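Non-fluorescent flavoprotein (PDB 1FVP) binds two FMN molecules per subunit, each carrying a myristate, and may have the alkanal monooxygenase activity of its bacterial luciferase relatives. Local coordinates at residues N15-Q19 and L147-Y152; E144-Y148 and C200-Q205. One frame throughout, in Å; residues are numbered along the deposited sequence.

Interaction 1: residues N15-Q19 and L147-Y152; sequences NKGQQ and LYIENY
The carbonyl oxygen L147 O receives G17 through a CA-H...O contact, G17 CA lying 3.1 Å from it with an angle of 148° at the hydrogen. Here the loop after strand 6-11 lies against helix 138-155, the CA atoms of G17 and Y148 4.2 Å apart.

The side chains gather round the Y148 ring. K16 crosses it at about a right angle: its chain bends at chi2 (-89°) and again at the two torsions beyond, which folds the methylenes over one face, CD 3.6 Å from the ring centroid. The bends carry CE on to Y152 CB (3.9 Å), while K16 NZ stands 6.0 Å from the Y148 centroid, where any cation-pi attraction is weak. Q19 comes in differently, placing NE2 in the ring plane at the edge, 3.5 Å from Y148 CE1, with amide and ring inclined by 53°. On the solvent side Q18 lays CG against L147 CD2 (3.4 Å).

V11, which lines a flavin pocket, also touches both K16 and Y148, and the tyrosine side chain is about 6 Å from a bound flavin derivative. The chemistry implies that at the Y148 ring K16 contributes probably more through its methylenes than through its distant charge.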
ATOM      1  N   ASN A  15      -4.795   8.979 -18.396  1.00 44.21           N
ATOM      2  CA  ASN A  15      -5.395   8.475 -19.617  1.00 45.48           C
ATOM      3  C   ASN A  15      -4.551   7.332 -20.189  1.00 46.12           C
ATOM      4  O   ASN A  15      -3.747   7.487 -21.112  1.00 45.96           O
ATOM      5  CB  ASN A  15      -5.761   9.535 -20.649  1.00 46.18           C
ATOM      6  CG  ASN A  15      -4.552  10.265 -21.204  1.00 46.82           C
ATOM      7  OD1 ASN A  15      -4.049  11.186 -20.545  1.00 47.62           O
ATOM      8  ND2 ASN A  15      -4.079   9.841 -22.374  1.00 47.17           N
ATOM      9  N   LYS A  16      -4.807   6.183 -19.577  1.00 47.15           N
ATOM     10  CA  LYS A  16      -4.123   4.945 -20.009  1.00 48.23           C
ATOM     11  C   LYS A  16      -4.798   4.597 -21.346  1.00 49.47           C
ATOM     12  O   LYS A  16      -5.917   5.102 -21.605  1.00 49.23           O
ATOM     13  CB  LYS A  16      -4.290   3.807 -19.030  1.00 47.50           C
ATOM     14  CG  LYS A  16      -3.487   3.860 -17.740  1.00 46.49           C
ATOM     15  CD  LYS A  16      -2.122   3.218 -17.816  1.00 44.93           C
ATOM     16  CE  LYS A  16      -1.090   3.936 -18.626  1.00 44.59           C
ATOM     17  NZ  LYS A  16      -0.903   5.357 -18.307  1.00 42.65           N
ATOM     18  N   GLY A  17      -4.100   3.787 -22.126  1.00 50.61           N
ATOM     19  CA  GLY A  17      -4.654   3.365 -23.434  1.00 51.69           C
ATOM     20  C   GLY A  17      -5.343   4.572 -24.072  1.00 52.40           C
ATOM     21  O   GLY A  17      -4.694   5.625 -24.213  1.00 52.71           O
ATOM     22  N   GLN A  18      -6.615   4.399 -24.398  1.00 52.89           N
ATOM     23  CA  GLN A  18      -7.342   5.529 -25.026  1.00 53.34           C
ATOM     24  C   GLN A  18      -8.287   6.205 -24.046  1.00 53.07           C
ATOM     25  O   GLN A  18      -8.388   7.441 -24.045  1.00 52.82           O
ATOM     26  CB  GLN A  18      -8.013   5.099 -26.324  1.00 54.30           C
ATOM     27  CG  GLN A  18      -7.065   4.485 -27.335  1.00 55.10           C
ATOM     28  CD  GLN A  18      -6.027   5.401 -27.926  1.00 55.40           C
ATOM     29  OE1 GLN A  18      -4.927   4.962 -28.289  1.00 56.00           O
ATOM     30  NE2 GLN A  18      -6.358   6.685 -28.042  1.00 54.97           N
ATOM     31  N   GLN A  19      -8.950   5.403 -23.254  1.00 53.03           N
ATOM     32  CA  GLN A  19      -9.915   5.789 -22.222  1.00 53.07           C
ATOM     33  C   GLN A  19      -9.736   7.228 -21.753  1.00 52.82           C
ATOM     34  O   GLN A  19      -8.625   7.624 -21.363  1.00 53.15           O
ATOM     35  CB  GLN A  19      -9.846   4.816 -21.016  1.00 53.10           C
ATOM     36  CG  GLN A  19      -8.528   4.088 -20.970  1.00 53.79           C
ATOM     37  CD  GLN A  19      -8.327   2.884 -20.110  1.00 54.29           C
ATOM     38  OE1 GLN A  19      -9.121   2.456 -19.272  1.00 54.60           O
ATOM     39  NE2 GLN A  19      -7.152   2.260 -20.321  1.00 54.09           N
ATOM     40  N   LEU A 147      -1.635  -0.952 -25.950  1.00 33.41           N
ATOM     41  CA  LEU A 147      -2.182   0.401 -25.892  1.00 34.23           C
ATOM     42  C   LEU A 147      -2.119   0.888 -24.455  1.00 35.26           C
ATOM     43  O   LEU A 147      -1.960   2.100 -24.215  1.00 35.92           O
ATOM     44  CB  LEU A 147      -3.536   0.447 -26.590  1.00 34.24           C
ATOM     45  CG  LEU A 147      -3.532   1.371 -27.817  1.00 34.67           C
ATOM     46  CD1 LEU A 147      -3.099   0.597 -29.045  1.00 34.59           C
ATOM     47  CD2 LEU A 147      -4.918   1.972 -27.996  1.00 34.48           C
ATOM     48  N   TYR A 148      -2.218  -0.049 -23.523  1.00 36.12           N
ATOM     49  CA  TYR A 148      -2.145   0.304 -22.086  1.00 36.39           C
ATOM     50  C   TYR A 148      -0.708   0.718 -21.747  1.00 36.81           C
ATOM     51  O   TYR A 148      -0.469   1.611 -20.922  1.00 36.58           O
ATOM     52  CB  TYR A 148      -2.623  -0.855 -21.216  1.00 36.49           C
ATOM     53  CG  TYR A 148      -3.062  -0.421 -19.841  1.00 37.49           C
ATOM     54  CD1 TYR A 148      -4.300   0.215 -19.695  1.00 38.10           C
ATOM     55  CD2 TYR A 148      -2.283  -0.619 -18.702  1.00 37.57           C
ATOM     56  CE1 TYR A 148      -4.749   0.625 -18.442  1.00 38.75           C
ATOM     57  CE2 TYR A 148      -2.722  -0.214 -17.441  1.00 38.07           C
ATOM     58  CZ  TYR A 148      -3.953   0.411 -17.309  1.00 38.53           C
ATOM     59  OH  TYR A 148      -4.405   0.822 -16.084  1.00 38.17           O
ATOM     60  N   ILE A 149       0.237   0.065 -22.406  1.00 37.17           N
ATOM     61  CA  ILE A 149       1.669   0.248 -22.312  1.00 37.15           C
ATOM     62  C   ILE A 149       2.191   1.412 -23.167  1.00 37.67           C
ATOM     63  O   ILE A 149       2.802   2.346 -22.643  1.00 37.52           O
ATOM     64  CB  ILE A 149       2.499  -1.010 -22.771  1.00 36.15           C
ATOM     65  CG1 ILE A 149       1.863  -2.320 -22.335  1.00 35.52           C
ATOM     66  CG2 ILE A 149       3.965  -0.817 -22.288  1.00 36.76           C
ATOM     67  CD1 ILE A 149       1.944  -2.673 -20.834  1.00 35.70           C
ATOM     68  N   GLU A 150       1.972   1.321 -24.468  1.00 38.53           N
ATOM     69  CA  GLU A 150       2.422   2.355 -25.400  1.00 39.94           C
ATOM     70  C   GLU A 150       2.173   3.756 -24.857  1.00 40.61           C
ATOM     71  O   GLU A 150       2.900   4.696 -25.244  1.00 40.86           O
ATOM     72  CB  GLU A 150       1.840   2.259 -26.806  1.00 40.60           C
ATOM     73  CG  GLU A 150       2.834   1.974 -27.924  1.00 41.06           C
ATOM     74  CD  GLU A 150       2.279   1.472 -29.220  1.00 41.41           C
ATOM     75  OE1 GLU A 150       1.799   0.354 -29.346  1.00 41.67           O
ATOM     76  OE2 GLU A 150       2.393   2.331 -30.124  1.00 41.63           O
ATOM     77  N   ASN A 151       1.177   3.880 -24.000  1.00 41.22           N
ATOM     78  CA  ASN A 151       0.863   5.180 -23.378  1.00 42.07           C
ATOM     79  C   ASN A 151       1.822   5.348 -22.185  1.00 42.91           C
ATOM     80  O   ASN A 151       2.456   6.402 -22.046  1.00 42.78           O
ATOM     81  CB  ASN A 151      -0.600   5.275 -22.962  1.00 41.46           C
ATOM     82  CG  ASN A 151      -1.468   5.584 -24.164  1.00 41.02           C
ATOM     83  OD1 ASN A 151      -2.356   4.794 -24.476  1.00 40.83           O
ATOM     84  ND2 ASN A 151      -1.152   6.703 -24.809  1.00 41.02           N
ATOM     85  N   TYR A 152       1.851   4.281 -21.400  1.00 43.74           N
ATOM     86  CA  TYR A 152       2.666   4.161 -20.195  1.00 44.82           C
ATOM     87  C   TYR A 152       4.120   4.528 -20.466  1.00 45.50           C
ATOM     88  O   TYR A 152       4.734   5.126 -19.553  1.00 45.58           O
ATOM     89  CB  TYR A 152       2.503   2.772 -19.510  1.00 45.65           C
ATOM     90  CG  TYR A 152       3.773   2.351 -18.804  1.00 46.40           C
ATOM     91  CD1 TYR A 152       4.768   1.663 -19.508  1.00 47.08           C
ATOM     92  CD2 TYR A 152       4.029   2.718 -17.487  1.00 46.90           C
ATOM     93  CE1 TYR A 152       5.984   1.342 -18.902  1.00 47.98           C
ATOM     94  CE2 TYR A 152       5.233   2.391 -16.864  1.00 47.41           C
ATOM     95  CZ  TYR A 152       6.212   1.706 -17.571  1.00 47.85           C
ATOM     96  OH  TYR A 152       7.400   1.396 -16.960  1.00 47.83           O
TER

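Interaction 2: residues E144-Y148 and C200-Q205; sequences ELKLY and CFESMQ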
ATOM      1  N   GLU A 144      -4.523  -4.855 -27.747  1.00 28.99           N
ATOM      2  CA  GLU A 144      -5.262  -4.052 -26.763  1.00 27.83           C
ATOM      3  C   GLU A 144      -4.339  -3.702 -25.601  1.00 27.90           C
ATOM      4  O   GLU A 144      -4.415  -2.584 -25.062  1.00 28.27           O
ATOM      5  CB  GLU A 144      -6.517  -4.698 -26.194  1.00 26.46           C
ATOM      6  CG  GLU A 144      -7.737  -3.831 -25.989  1.00 26.00           C
ATOM      7  CD  GLU A 144      -8.956  -4.293 -25.275  1.00 25.26           C
ATOM      8  OE1 GLU A 144      -9.381  -5.430 -25.193  1.00 25.42           O
ATOM      9  OE2 GLU A 144      -9.601  -3.365 -24.726  1.00 23.84           O
ATOM     10  N   LEU A 145      -3.475  -4.632 -25.243  1.00 27.74           N
ATOM     11  CA  LEU A 145      -2.520  -4.434 -24.134  1.00 27.82           C
ATOM     12  C   LEU A 145      -1.371  -3.549 -24.607  1.00 29.18           C
ATOM     13  O   LEU A 145      -0.722  -2.898 -23.771  1.00 29.04           O
ATOM     14  CB  LEU A 145      -2.152  -5.778 -23.543  1.00 25.27           C
ATOM     15  CG  LEU A 145      -1.143  -5.919 -22.436  1.00 23.57           C
ATOM     16  CD1 LEU A 145      -1.775  -5.756 -21.068  1.00 23.15           C
ATOM     17  CD2 LEU A 145      -0.524  -7.314 -22.518  1.00 22.56           C
ATOM     18  N   LYS A 146      -1.169  -3.509 -25.918  1.00 30.79           N
ATOM     19  CA  LYS A 146      -0.113  -2.699 -26.542  1.00 32.11           C
ATOM     20  C   LYS A 146      -0.537  -1.233 -26.624  1.00 32.73           C
ATOM     21  O   LYS A 146       0.119  -0.397 -27.272  1.00 32.94           O
ATOM     22  CB  LYS A 146       0.339  -3.182 -27.910  1.00 32.97           C
ATOM     23  CG  LYS A 146       1.620  -2.527 -28.423  1.00 33.85           C
ATOM     24  CD  LYS A 146       2.037  -3.014 -29.796  1.00 35.72           C
ATOM     25  CE  LYS A 146       2.470  -4.469 -29.795  1.00 36.61           C
ATOM     26  NZ  LYS A 146       3.082  -4.878 -31.085  1.00 37.14           N
ATOM     27  N   LEU A 147      -1.635  -0.952 -25.950  1.00 33.41           N
ATOM     28  CA  LEU A 147      -2.182   0.401 -25.892  1.00 34.23           C
ATOM     29  C   LEU A 147      -2.119   0.888 -24.455  1.00 35.26           C
ATOM     30  O   LEU A 147      -1.960   2.100 -24.215  1.00 35.92           O
ATOM     31  CB  LEU A 147      -3.536   0.447 -26.590  1.00 34.24           C
ATOM     32  CG  LEU A 147      -3.532   1.371 -27.817  1.00 34.67           C
ATOM     33  CD1 LEU A 147      -3.099   0.597 -29.045  1.00 34.59           C
ATOM     34  CD2 LEU A 147      -4.918   1.972 -27.996  1.00 34.48           C
ATOM     35  N   TYR A 148      -2.218  -0.049 -23.523  1.00 36.12           N
ATOM     36  CA  TYR A 148      -2.145   0.304 -22.086  1.00 36.39           C
ATOM     37  C   TYR A 148      -0.708   0.718 -21.747  1.00 36.81           C
ATOM     38  O   TYR A 148      -0.469   1.611 -20.922  1.00 36.58           O
ATOM     39  CB  TYR A 148      -2.623  -0.855 -21.216  1.00 36.49           C
ATOM     40  CG  TYR A 148      -3.062  -0.421 -19.841  1.00 37.49           C
ATOM     41  CD1 TYR A 148      -4.300   0.215 -19.695  1.00 38.10           C
ATOM     42  CD2 TYR A 148      -2.283  -0.619 -18.702  1.00 37.57           C
ATOM     43  CE1 TYR A 148      -4.749   0.625 -18.442  1.00 38.75           C
ATOM     44  CE2 TYR A 148      -2.722  -0.214 -17.441  1.00 38.07           C
ATOM     45  CZ  TYR A 148      -3.953   0.411 -17.309  1.00 38.53           C
ATOM     46  OH  TYR A 148      -4.405   0.822 -16.084  1.00 38.17           O
ATOM     47  N   CYS A 200      -3.066  -7.085 -12.991  1.00 18.60           N
ATOM     48  CA  CYS A 200      -3.840  -5.950 -13.500  1.00 18.79           C
ATOM     49  C   CYS A 200      -4.774  -6.358 -14.628  1.00 18.78           C
ATOM     50  O   CYS A 200      -4.210  -6.724 -15.680  1.00 20.03           O
ATOM     51  CB  CYS A 200      -2.888  -4.893 -14.093  1.00 19.01           C
ATOM     52  SG  CYS A 200      -3.732  -3.369 -14.618  1.00 20.70           S
ATOM     53  N   PHE A 201      -6.075  -6.273 -14.478  1.00 18.42           N
ATOM     54  CA  PHE A 201      -6.975  -6.650 -15.593  1.00 17.37           C
ATOM     55  C   PHE A 201      -7.498  -5.356 -16.222  1.00 17.17           C
ATOM     56  O   PHE A 201      -8.654  -5.351 -16.676  1.00 17.28           O
ATOM     57  CB  PHE A 201      -8.145  -7.475 -15.139  1.00 17.62           C
ATOM     58  CG  PHE A 201      -8.049  -8.763 -14.417  1.00 17.80           C
ATOM     59  CD1 PHE A 201      -7.715  -9.927 -15.102  1.00 18.16           C
ATOM     60  CD2 PHE A 201      -8.348  -8.851 -13.057  1.00 17.79           C
ATOM     61  CE1 PHE A 201      -7.620 -11.151 -14.462  1.00 18.46           C
ATOM     62  CE2 PHE A 201      -8.273 -10.060 -12.376  1.00 17.75           C
ATOM     63  CZ  PHE A 201      -7.906 -11.208 -13.096  1.00 18.52           C
ATOM     64  N   GLU A 202      -6.717  -4.307 -16.225  1.00 17.18           N
ATOM     65  CA  GLU A 202      -7.167  -3.014 -16.732  1.00 16.95           C
ATOM     66  C   GLU A 202      -6.848  -2.729 -18.176  1.00 17.25           C
ATOM     67  O   GLU A 202      -7.053  -1.555 -18.573  1.00 17.99           O
ATOM     68  CB  GLU A 202      -6.584  -1.825 -15.968  1.00 17.33           C
ATOM     69  CG  GLU A 202      -6.867  -1.496 -14.530  1.00 16.76           C
ATOM     70  CD  GLU A 202      -8.272  -1.745 -14.070  1.00 16.74           C
ATOM     71  OE1 GLU A 202      -8.704  -2.819 -13.690  1.00 16.70           O
ATOM     72  OE2 GLU A 202      -8.943  -0.697 -14.115  1.00 17.13           O
ATOM     73  N   SER A 203      -6.345  -3.678 -18.919  1.00 17.31           N
ATOM     74  CA  SER A 203      -6.050  -3.314 -20.341  1.00 17.31           C
ATOM     75  C   SER A 203      -7.378  -3.537 -21.047  1.00 17.86           C
ATOM     76  O   SER A 203      -7.672  -2.901 -22.056  1.00 19.04           O
ATOM     77  CB  SER A 203      -4.899  -4.110 -20.865  1.00 17.87           C
ATOM     78  OG  SER A 203      -4.635  -5.252 -20.046  1.00 19.26           O
ATOM     79  N   MET A 204      -8.154  -4.411 -20.454  1.00 18.01           N
ATOM     80  CA  MET A 204      -9.462  -4.917 -20.814  1.00 17.92           C
ATOM     81  C   MET A 204     -10.595  -3.897 -20.723  1.00 18.09           C
ATOM     82  O   MET A 204     -11.167  -3.686 -19.644  1.00 17.57           O
ATOM     83  CB  MET A 204      -9.892  -6.103 -19.934  1.00 18.01           C
ATOM     84  CG  MET A 204      -9.003  -7.305 -20.116  1.00 17.92           C
ATOM     85  SD  MET A 204     -10.038  -8.732 -19.674  1.00 18.60           S
ATOM     86  CE  MET A 204      -9.561  -9.024 -17.977  1.00 18.16           C
ATOM     87  N   GLN A 205     -10.897  -3.382 -21.894  1.00 18.79           N
ATOM     88  CA  GLN A 205     -11.934  -2.377 -22.081  1.00 19.27           C
ATOM     89  C   GLN A 205     -13.340  -2.929 -21.903  1.00 18.22           C
ATOM     90  O   GLN A 205     -14.147  -2.270 -21.227  1.00 18.17           O
ATOM     91  CB  GLN A 205     -11.838  -1.654 -23.430  1.00 21.89           C
ATOM     92  CG  GLN A 205     -10.710  -0.644 -23.568  1.00 24.55           C
ATOM     93  CD  GLN A 205     -10.646  -0.060 -24.966  1.00 26.18           C
ATOM     94  OE1 GLN A 205     -11.663   0.269 -25.588  1.00 27.18           O
ATOM     95  NE2 GLN A 205      -9.429   0.072 -25.497  1.00 27.14           N
TER
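Y148 turns one ring face to the peptide unit between E202 and S203, so that S203 N and E202 C lie over the aromatic surface. This is the face opposite the one that meets K16, and the ring is therefore sandwiched between two loops. Its phenol end runs alongside E202, pointing the same way, with OH 3.4 Å from E202 CB; the E202 carboxylate is steeply inclined to the ring, and its OE1 goes to the hydroxyl of T31 in a hydrogen bond. One helical turn earlier, L145 has CG anti to its own amide nitrogen (chi1 177°), a setting from which CD1 reaches S203 CB at 3.5 Å.

The site belongs to the barrel-like beta/alpha fold of the luciferase family: segment 200-205 follows strand 195-199 and leads into helix 207-227, whereas 144-148 lies on the helix after strand 126-134, the neighbour of 195-199 in the sheet. At the strand end, C200 forms a Cys sulfur-aromatic contact, SG standing obliquely 5.2 Å from the Y148 centroid. The same sulfur, C200 SG, accepts a long hydrogen bond from E202 N, 3.5 Å.

Toward solvent the close packing gives way to polar contacts between E144 and the exposed Q205. E144 extends beyond CG to Q205, whose backbone N donates to E144 OE2 (3.1 Å, 151°) on the syn side, though 33° out of the carboxylate plane. S203 O, a second acceptor 3.3 Å from E144 OE2, might raise the acid's pKa slightly, while the Q205 N-H and, weakly, K209, in a long ion pair with OE1, would probably offset it. The Q205 side chain passes E144 obliquely, its amide plane steeply turned from the carboxylate.

Overall arrangement
Starting from the N terminus, the chain leaves strand 6-11 and enters the loop holding 15-19; interaction 1 then closes a span of 127 residues when helix 138-155 arrives. Interaction 2 starts on that same helix and closes a shorter span of 51 residues at 200-205, just past strand 195-199. Neither contact nests inside the other: they follow in series, sharing L147 and Y148, with centres about 8 Å apart. Because strands 6-11 and 195-199 are parallel partners in the sheet, the loops following them emerge close together, and Q19 NE2 packs 4.2 Å from E202 O. One helix thus ties together two loops distant in sequence.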